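Local coordinates for uncharacterized protein (Bacteroides caccae, PDB 4R4K) that is of unknown function but adopts a cystatin-like fold of the NTF2 clan and may bind a small molecule, as relatives with this fold often do, at residues K91-G96 with I102-E107; V106-A111 with W116-C121. All blocks are in the same frame, centred on the assembly; numbering follows the deposited sequence. Where two conformers were deposited one is given.

Contact 1: K91-G96 with I102-E107; sequences KVFEAG and IDLRVE. With ACT (acetate ion), chain G.
Two successive backbone N-H groups, those of Asp-103 and Leu-104, converge on the carbonyl oxygen of Ala-95: a classic beta bulge near the turn of the antiparallel hairpin 90-97/104-110, in the curved sheet of this cystatin-like fold. Asp-103 N reaches Ala-95 O at 2.8 Å and lies in the carbonyl plane, while Leu-104 N comes in tilted 24° from it. Beyond the bulge the register is regular, with Phe-93 and Val-106 exchanging two backbone bonds. On the face that carries Phe-93, Ala-95, Leu-104 and Val-106 the contact is apolar; Leu-104 CD2 sits at the edge of the Phe-93 ring, 4.2 Å from CE2, and Phe-83 meets the same ring edge-to-face.

The other face is charged. With CG anti to the backbone N (chi1 180°) and the chain extended, Arg-105 carries its guanidinium out alongside Glu-94, both side chains pointing the same way. Glu-94 OE2 forms a salt bridge with Arg-105 NE at 3.5 Å, the carboxylate and guanidinium planes turned 42° apart. Val-92 CG1 lies over one guanidinium face, off toward the rim. In one of the two conformers of Glu-107, a long, weak ion pair from Arg-105 NH1 to Glu-107 OE1 extends the network, while Glu-107 OE2 bonds to His-90. Replacing Arg-105 with a leucine would probably leave the Glu-94 carboxylate without its positive mate and free to turn. An acetate, probably from the crystallisation liquor, lies at the guanidinium edge, where its OXT accepts a bond from Arg-105 NH2 at 3.1 Å.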
# COMPACT_ATOMS: atom_id res chain seq x y z
N LYS A 91 -4.48 -9.20 8.10
CA LYS A 91 -3.09 -8.83 8.26
C LYS A 91 -2.88 -7.35 7.96
O LYS A 91 -3.56 -6.79 7.10
CB LYS A 91 -2.21 -9.72 7.40
CG LYS A 91 -2.36 -11.20 7.76
CD LYS A 91 -1.32 -12.06 7.10
CE LYS A 91 -1.70 -13.53 7.13
NZ LYS A 91 -1.70 -14.09 8.51
N VAL A 92 -1.94 -6.73 8.65
CA VAL A 92 -1.59 -5.34 8.41
C VAL A 92 -0.06 -5.24 8.35
O VAL A 92 0.64 -5.75 9.22
CB VAL A 92 -2.09 -4.38 9.50
CG1 VAL A 92 -1.59 -2.96 9.23
CG2 VAL A 92 -3.60 -4.42 9.60
N PHE A 93 0.41 -4.67 7.25
CA PHE A 93 1.82 -4.47 6.98
C PHE A 93 2.11 -2.97 7.09
O PHE A 93 1.37 -2.14 6.56
CB PHE A 93 2.15 -4.97 5.59
CG PHE A 93 3.60 -4.86 5.21
CD1 PHE A 93 4.52 -5.83 5.62
CD2 PHE A 93 4.04 -3.80 4.43
CE1 PHE A 93 5.85 -5.74 5.24
CE2 PHE A 93 5.36 -3.71 4.04
CZ PHE A 93 6.26 -4.69 4.44
N GLU A 94 3.17 -2.63 7.81
CA GLU A 94 3.58 -1.25 8.04
C GLU A 94 5.06 -1.09 7.77
O GLU A 94 5.84 -1.97 8.10
CB GLU A 94 3.23 -0.82 9.46
CG GLU A 94 1.82 -0.32 9.53
CD GLU A 94 1.34 0.04 10.91
OE1 GLU A 94 2.16 0.37 11.80
OE2 GLU A 94 0.10 0.03 11.09
N ALA A 95 5.43 0.03 7.13
CA ALA A 95 6.82 0.33 6.87
C ALA A 95 7.10 1.81 7.07
O ALA A 95 6.22 2.67 6.84
CB ALA A 95 7.21 -0.09 5.47
N GLY A 96 8.31 2.11 7.54
CA GLY A 96 8.72 3.48 7.75
C GLY A 96 10.04 3.57 8.50
O GLY A 96 10.54 2.53 9.00
N ILE A 102 4.94 6.37 9.90
CA ILE A 102 5.04 5.32 8.87
C ILE A 102 4.79 5.94 7.51
O ILE A 102 4.10 6.97 7.40
CB ILE A 102 4.04 4.19 9.09
CG1 ILE A 102 2.60 4.71 8.98
CG2 ILE A 102 4.32 3.48 10.41
CD1 ILE A 102 1.58 3.63 8.80
N ASP A 103 5.38 5.36 6.48
CA ASP A 103 5.10 5.79 5.11
C ASP A 103 4.31 4.78 4.27
O ASP A 103 3.98 5.05 3.13
CB ASP A 103 6.36 6.26 4.39
CG ASP A 103 7.41 5.21 4.31
OD1 ASP A 103 7.11 3.99 4.31
OD2 ASP A 103 8.58 5.65 4.24
N LEU A 104 3.99 3.62 4.83
CA LEU A 104 3.14 2.63 4.16
C LEU A 104 2.40 1.80 5.20
O LEU A 104 3.01 1.32 6.14
CB LEU A 104 3.95 1.69 3.23
CG LEU A 104 3.20 0.57 2.47
CD1 LEU A 104 2.27 1.13 1.43
CD2 LEU A 104 4.15 -0.42 1.79
N ARG A 105 1.09 1.63 5.01
CA ARG A 105 0.31 0.68 5.77
C ARG A 105 -0.63 0.03 4.78
O ARG A 105 -1.34 0.73 4.06
CB ARG A 105 -0.47 1.36 6.90
CG ARG A 105 -1.35 0.50 7.80
CD ARG A 105 -2.30 1.35 8.60
NE ARG A 105 -3.03 0.54 9.57
CZ ARG A 105 -4.18 -0.09 9.31
NH1 ARG A 105 -4.73 -0.04 8.11
NH2 ARG A 105 -4.77 -0.78 10.28
N VAL A 106 -0.59 -1.30 4.70
CA VAL A 106 -1.47 -2.06 3.83
C VAL A 106 -2.24 -3.07 4.67
O VAL A 106 -1.66 -3.81 5.47
CB VAL A 106 -0.69 -2.83 2.75
CG1 VAL A 106 -1.66 -3.40 1.71
CG2 VAL A 106 0.35 -1.94 2.10
N GLU A 107 -3.56 -3.06 4.50
CA GLU A 107 -4.45 -3.93 5.25
C GLU A 107 -5.03 -4.98 4.31
O GLU A 107 -5.63 -4.63 3.27
CB GLU A 107 -5.59 -3.12 5.88
CG GLU A 107 -6.52 -3.97 6.72
CD GLU A 107 -7.57 -3.15 7.45
OE1 GLU A 107 -7.88 -2.04 7.01
OE2 GLU A 107 -8.10 -3.64 8.47
C ACT G . -3.05 0.96 13.26
O ACT G . -3.98 1.60 13.79
OXT ACT G . -3.18 -0.24 12.93
CH3 ACT G . -1.74 1.65 13.02

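Contact 2: V106-A111 with W116-C121; sequences VEFEQA and WYVVDC
Gln-110 CB sits almost exactly over the six-membered ring of Trp-116, 3.6 Å from the ring centroid and 5° off its normal, a CH-pi contact at the turn end of the antiparallel hairpin 104-110/116-123. This is the tightly packed side. Trp-116 CE3 also comes within 3.4 Å of Gln-110 N, so the indole lies against backbone as well as side chain. Its NE1 bonds to the carbonyl of Glu-10, and Gln-110 NE2 to that of Ser-8, which ties both polar ends to the N-terminal segment. Farther along the same face Val-118 has CG1 anti to its backbone N (chi1 170°), which leaves CG2 to press obliquely on Phe-108 CE1 at 3.4 Å and to touch Val-106 CG1.

The reverse face is looser and partly open to solvent at Glu-109, Tyr-117 and Val-119. There Ala-111 CB meets Tyr-117 CE1 at 3.8 Å, and Lys-31 makes a cation-pi contact with the tyrosine ring. Val-119 and Asp-120 both face Glu-107 in a classic beta bulge: Val-119 N bonds to Glu-107 O, and Glu-107 N to Asp-120 O. At the bulge, Val-119 CG2 lies 3.8 Å from Glu-109 CG and equally near Glu-107 CG. Glu-107 and Asp-120 form a buried acidic pair; in one conformer of Glu-107 a water donates to both its OE1 and Asp-120 OD2. His-90 bonds to Glu-107 OE2, and Thr-36 to Asp-120 OD2. Helix 12-21 packs on the aromatic face, with Phe-12 edge-to-face to both Phe-108 and Trp-116, while strand 90-97 flanks 104-110 on the side away from 116-123.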
# COMPACT_ATOMS: atom_id res chain seq x y z
N VAL A 106 -0.59 -1.30 4.70
CA VAL A 106 -1.47 -2.06 3.83
C VAL A 106 -2.24 -3.07 4.67
O VAL A 106 -1.66 -3.81 5.47
CB VAL A 106 -0.69 -2.83 2.75
CG1 VAL A 106 -1.66 -3.40 1.71
CG2 VAL A 106 0.35 -1.94 2.10
N GLU A 107 -3.56 -3.06 4.50
CA GLU A 107 -4.45 -3.93 5.25
C GLU A 107 -5.03 -4.98 4.31
O GLU A 107 -5.63 -4.63 3.27
CB GLU A 107 -5.59 -3.12 5.88
CG GLU A 107 -6.52 -3.97 6.72
CD GLU A 107 -7.57 -3.15 7.45
OE1 GLU A 107 -7.88 -2.04 7.01
OE2 GLU A 107 -8.10 -3.64 8.47
N PHE A 108 -4.85 -6.25 4.68
CA PHE A 108 -5.29 -7.39 3.90
C PHE A 108 -6.35 -8.15 4.68
O PHE A 108 -6.25 -8.30 5.91
CB PHE A 108 -4.16 -8.39 3.69
CG PHE A 108 -2.98 -7.85 2.96
CD1 PHE A 108 -2.91 -7.91 1.57
CD2 PHE A 108 -1.93 -7.32 3.66
CE1 PHE A 108 -1.79 -7.44 0.92
CE2 PHE A 108 -0.82 -6.84 3.02
CZ PHE A 108 -0.74 -6.92 1.65
N GLU A 109 -7.40 -8.57 3.98
CA GLU A 109 -8.44 -9.37 4.60
C GLU A 109 -8.78 -10.53 3.69
O GLU A 109 -8.84 -10.37 2.46
CB GLU A 109 -9.67 -8.51 4.90
CG GLU A 109 -9.42 -7.50 5.99
CD GLU A 109 -10.66 -6.76 6.46
OE1 GLU A 109 -11.67 -6.75 5.72
OE2 GLU A 109 -10.60 -6.17 7.56
N GLN A 110 -9.00 -11.69 4.30
CA GLN A 110 -9.44 -12.84 3.58
C GLN A 110 -10.96 -12.79 3.60
O GLN A 110 -11.59 -12.85 4.66
CB GLN A 110 -8.92 -14.13 4.18
CG GLN A 110 -9.11 -15.30 3.23
CD GLN A 110 -8.97 -16.63 3.91
OE1 GLN A 110 -9.65 -16.89 4.88
NE2 GLN A 110 -8.12 -17.48 3.40
N ALA A 111 -11.53 -12.66 2.41
CA ALA A 111 -12.96 -12.46 2.25
C ALA A 111 -13.74 -13.78 2.41
O ALA A 111 -13.15 -14.86 2.52
CB ALA A 111 -13.24 -11.87 0.90
N TRP A 116 -7.81 -13.50 -0.65
CA TRP A 116 -7.23 -12.33 -0.00
C TRP A 116 -7.37 -11.09 -0.87
O TRP A 116 -7.21 -11.15 -2.10
CB TRP A 116 -5.76 -12.57 0.31
CG TRP A 116 -5.54 -13.53 1.42
CD1 TRP A 116 -5.27 -14.86 1.31
CD2 TRP A 116 -5.50 -13.23 2.82
NE1 TRP A 116 -5.09 -15.40 2.55
CE2 TRP A 116 -5.21 -14.43 3.50
CE3 TRP A 116 -5.68 -12.06 3.56
CZ2 TRP A 116 -5.12 -14.50 4.89
CZ3 TRP A 116 -5.56 -12.13 4.94
CH2 TRP A 116 -5.29 -13.34 5.59
N TYR A 117 -7.68 -9.98 -0.22
CA TYR A 117 -7.75 -8.68 -0.84
C TYR A 117 -7.09 -7.63 0.03
O TYR A 117 -7.08 -7.72 1.26
CB TYR A 117 -9.19 -8.24 -1.02
CG TYR A 117 -9.99 -9.08 -1.92
CD1 TYR A 117 -10.62 -10.20 -1.43
CD2 TYR A 117 -10.15 -8.77 -3.27
CE1 TYR A 117 -11.35 -10.98 -2.27
CE2 TYR A 117 -10.88 -9.57 -4.12
CZ TYR A 117 -11.49 -10.67 -3.59
OH TYR A 117 -12.21 -11.49 -4.40
N VAL A 118 -6.58 -6.61 -0.65
CA VAL A 118 -6.24 -5.36 0.02
C VAL A 118 -7.53 -4.57 0.19
O VAL A 118 -8.25 -4.37 -0.79
CB VAL A 118 -5.22 -4.55 -0.77
CG1 VAL A 118 -5.07 -3.15 -0.18
CG2 VAL A 118 -3.89 -5.29 -0.77
N VAL A 119 -7.82 -4.17 1.42
CA VAL A 119 -9.01 -3.36 1.71
C VAL A 119 -8.71 -1.93 2.13
O VAL A 119 -9.61 -1.09 2.10
CB VAL A 119 -9.92 -4.03 2.75
CG1 VAL A 119 -10.42 -5.38 2.23
CG2 VAL A 119 -9.23 -4.17 4.10
N ASP A 120 -7.47 -1.64 2.52
CA ASP A 120 -7.10 -0.28 2.85
C ASP A 120 -5.62 -0.10 2.70
O ASP A 120 -4.84 -1.08 2.76
CB ASP A 120 -7.55 0.09 4.26
CG ASP A 120 -7.79 1.60 4.42
OD1 ASP A 120 -7.69 2.38 3.45
OD2 ASP A 120 -8.09 2.00 5.57
N CYS A 121 -5.22 1.13 2.48
CA CYS A 121 -3.83 1.46 2.34
C CYS A 121 -3.61 2.93 2.66
O CYS A 121 -4.42 3.79 2.28
CB CYS A 121 -3.35 1.15 0.93
SG CYS A 121 -1.64 1.64 0.56
O HOH W 1 -8.63 0.58 7.62

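From the N terminus, helix 12-21 comes first and later packs on the sheet. After helix 23-28 and the small hairpin 38-41/48-51 the chain enters strands 69-72, 78-87 and 90-97, turns after 97, and returns along 104-110: contact 1 closes that hairpin. A second turn, 111-115, leads into 116-123, and contact 2 closes it. The contacts neither nest nor cross; they follow one another and share Val-106 and Glu-107, so strand 104-110 is paired along both edges. Lys-91 O probably accepts a hydrogen bond from Phe-108 N, carrying the pairing of contact 1 on into contact 2. Together they join three neighbouring strands of the five-stranded sheet, 116-123 being outermost.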